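Local coordinates for protein lipase (Penicillium expansum, PDB 3G7N) that hydrolyses triacylglycerols and related acylglycerol lipids, releasing free fatty acids, as a secreted alkaline lipase of the alpha/beta-hydrolase class, at residues A[188-193]-A[235-240]. Sequence-based numbering, arbitrary orientation.
Sequences DGVPNM and YAVTPG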
ATOM      1  N   ASP A 188       5.647  -1.091  15.811  1.00  8.36           N
ATOM      2  CA  ASP A 188       5.203   0.001  14.960  1.00  8.40           C
ATOM      3  C   ASP A 188       3.768   0.382  15.308  1.00  7.37           C
ATOM      4  O   ASP A 188       2.838  -0.416  15.150  1.00  9.18           O
ATOM      5  CB  ASP A 188       5.294  -0.379  13.479  1.00  7.83           C
ATOM      6  CG  ASP A 188       4.833   0.742  12.566  1.00  8.38           C
ATOM      7  OD1 ASP A 188       4.680   1.892  13.042  1.00  8.66           O
ATOM      8  OD2 ASP A 188       4.731   0.496  11.335  1.00  8.90           O
ATOM      9  N   GLY A 189       3.579   1.626  15.716  1.00  7.99           N
ATOM     10  CA  GLY A 189       2.251   2.121  16.069  1.00  9.01           C
ATOM     11  C   GLY A 189       1.474   2.785  14.948  1.00  8.39           C
ATOM     12  O   GLY A 189       0.360   3.247  15.184  1.00  8.53           O
ATOM     13  N   VAL A 190       2.038   2.919  13.745  1.00  8.21           N
ATOM     14  CA  VAL A 190       1.336   3.665  12.697  1.00  8.15           C
ATOM     15  C   VAL A 190      -0.015   3.049  12.294  1.00  8.63           C
ATOM     16  O   VAL A 190      -0.999   3.780  12.165  1.00  7.99           O
ATOM     17  CB  VAL A 190       2.266   3.912  11.501  1.00  7.32           C
ATOM     18  CG1 VAL A 190       1.466   4.511  10.325  1.00  8.53           C
ATOM     19  CG2 VAL A 190       3.369   4.896  11.915  1.00  9.11           C
ATOM     20  N   PRO A 191      -0.131   1.711  12.274  1.00  6.70           N
ATOM     21  CA  PRO A 191      -1.450   1.146  11.957  1.00  8.21           C
ATOM     22  C   PRO A 191      -2.493   1.383  13.024  1.00  8.37           C
ATOM     23  O   PRO A 191      -3.682   1.137  12.772  1.00  8.47           O
ATOM     24  CB  PRO A 191      -1.166  -0.352  11.808  1.00  8.32           C
ATOM     25  CG  PRO A 191       0.262  -0.397  11.345  1.00  9.33           C
ATOM     26  CD  PRO A 191       0.945   0.704  12.142  1.00  8.27           C
ATOM     27  N   ASN A 192      -2.075   1.877  14.191  1.00  8.35           N
ATOM     28  CA  ASN A 192      -3.005   2.140  15.311  1.00  8.46           C
ATOM     29  C   ASN A 192      -3.457   3.588  15.342  1.00  9.10           C
ATOM     30  O   ASN A 192      -4.273   3.971  16.187  1.00 10.26           O
ATOM     31  CB  ASN A 192      -2.320   1.767  16.632  1.00  9.61           C
ATOM     32  CG  ASN A 192      -2.027   0.290  16.709  1.00  9.43           C
ATOM     33  OD1 ASN A 192      -2.774  -0.528  16.148  1.00 10.86           O
ATOM     34  ND2 ASN A 192      -0.947  -0.079  17.376  1.00 10.36           N
ATOM     35  N   MET A 193      -2.937   4.410  14.445  1.00  8.05           N
ATOM     36  CA  MET A 193      -3.406   5.784  14.370  1.00  9.48           C
ATOM     37  C   MET A 193      -4.864   5.818  13.963  1.00  8.45           C
ATOM     38  O   MET A 193      -5.308   4.991  13.157  1.00  9.37           O
ATOM     39  CB  MET A 193      -2.578   6.581  13.386  1.00 10.07           C
ATOM     40  CG  MET A 193      -1.164   6.790  13.881  1.00 10.77           C
ATOM     41  SD  MET A 193      -0.030   7.519  12.677  1.00 13.66           S
ATOM     42  CE  MET A 193      -0.625   9.210  12.685  1.00 21.63           C
ATOM     43  N   TYR A 235       1.892   3.574  19.399  1.00 10.15           N
ATOM     44  CA  TYR A 235       1.075   4.565  18.722  1.00  9.46           C
ATOM     45  C   TYR A 235       1.979   5.446  17.866  1.00 11.39           C
ATOM     46  O   TYR A 235       2.951   6.016  18.364  1.00 11.08           O
ATOM     47  CB  TYR A 235       0.325   5.425  19.749  1.00 11.12           C
ATOM     48  CG  TYR A 235      -0.543   6.465  19.102  1.00 10.88           C
ATOM     49  CD1 TYR A 235      -1.790   6.129  18.601  1.00 10.33           C
ATOM     50  CD2 TYR A 235      -0.058   7.743  18.857  1.00 11.75           C
ATOM     51  CE1 TYR A 235      -2.585   7.072  17.948  1.00  9.87           C
ATOM     52  CE2 TYR A 235      -0.831   8.689  18.205  1.00 12.08           C
ATOM     53  CZ  TYR A 235      -2.078   8.335  17.739  1.00 11.67           C
ATOM     54  OH  TYR A 235      -2.821   9.300  17.111  1.00 13.40           O
ATOM     55  N   ALA A 236       1.585   5.644  16.604  1.00 10.50           N
ATOM     56  CA  ALA A 236       2.316   6.492  15.663  1.00 10.64           C
ATOM     57  C   ALA A 236       3.748   6.012  15.445  1.00  9.15           C
ATOM     58  O   ALA A 236       3.979   4.801  15.471  1.00  9.44           O
ATOM     59  CB  ALA A 236       2.256   7.977  16.074  1.00 14.08           C
ATOM     60  N   VAL A 237       4.674   6.928  15.145  1.00 10.88           N
ATOM     61  CA  VAL A 237       5.967   6.557  14.569  1.00 10.48           C
ATOM     62  C   VAL A 237       6.966   6.100  15.636  1.00 11.92           C
ATOM     63  O   VAL A 237       7.700   6.898  16.241  1.00 16.02           O
ATOM     64  CB  VAL A 237       6.584   7.667  13.701  1.00 11.31           C
ATOM     65  CG1 VAL A 237       7.907   7.193  13.092  1.00 12.67           C
ATOM     66  CG2 VAL A 237       5.630   8.072  12.579  1.00 12.75           C
ATOM     67  N   THR A 238       6.998   4.797  15.838  1.00  9.56           N
ATOM     68  CA  THR A 238       7.858   4.168  16.826  1.00 10.22           C
ATOM     69  C   THR A 238       8.894   3.318  16.064  1.00 11.49           C
ATOM     70  O   THR A 238       8.888   3.312  14.842  1.00 11.14           O
ATOM     71  CB  THR A 238       6.986   3.315  17.754  1.00 10.59           C
ATOM     72  OG1 THR A 238       6.178   2.422  16.967  1.00 11.58           O
ATOM     73  CG2 THR A 238       6.036   4.213  18.573  1.00 13.64           C
ATOM     74  N   PRO A 239       9.870   2.716  16.770  1.00 11.75           N
ATOM     75  CA  PRO A 239      11.068   2.228  16.087  1.00 12.40           C
ATOM     76  C   PRO A 239      10.801   1.203  14.976  1.00 10.53           C
ATOM     77  O   PRO A 239      11.544   1.171  13.989  1.00 12.65           O
ATOM     78  CB  PRO A 239      11.881   1.612  17.233  1.00 14.71           C
ATOM     79  CG  PRO A 239      11.560   2.514  18.407  1.00 17.47           C
ATOM     80  CD  PRO A 239      10.073   2.816  18.233  1.00 13.34           C
ATOM     81  N   GLY A 240       9.785   0.368  15.155  1.00  9.23           N
ATOM     82  CA  GLY A 240       9.479  -0.647  14.142  1.00  9.91           C
ATOM     83  C   GLY A 240       8.935  -0.085  12.838  1.00  8.09           C
ATOM     84  O   GLY A 240       8.818  -0.820  11.863  1.00  8.75           O
TER
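Two groups grip the hydroxyl oxygen of Thr238: the backbone N-H of Gly189 donates to OG1 at 3.0 Å, and the hydroxyl in turn donates to the backbone O of Leu187, just before the loop. With chi1 at 53°, OG1 lies between the backbone N and the carbonyl carbon of Thr238, which lets a short hydroxyl side chain link the backbone on both sides of Asp188. Glycine suits position 189, where the two backbones run close: a CB would collide with the backbone N of Tyr235 and of Ala236. Instead Gly189 O accepts a weak bond from Ala236 N at 3.0 Å, in an isolated antiparallel bridge, a hydrogen-bonded pair of Gly189 and Ala236. Asp188, the acid of the charge relay with His241 and the nucleophile Ser132, uses both carboxylate oxygens. OD1 receives Val190 N in an Asx turn, 2.9 Å and nearly straight at 173°, though from well above the carboxylate plane, while OD2 bonds His241 ND1. An alanine here would probably leave His241 ND1 without its acidic mate and Val190 N without the acceptor that closes the Asx turn. Apolar packing completes the contact: the unbranched chain of Met193 lays SD 4.1 Å from Ala236 CB, with CG over one face of the Tyr235 ring, and Val190 CG2 meets Val237 CG2 at 4.0 Å. The contact joins the acid's loop, between strands 179-185 and 206-210, to His241's loop, between strands 218-219 and 243-244.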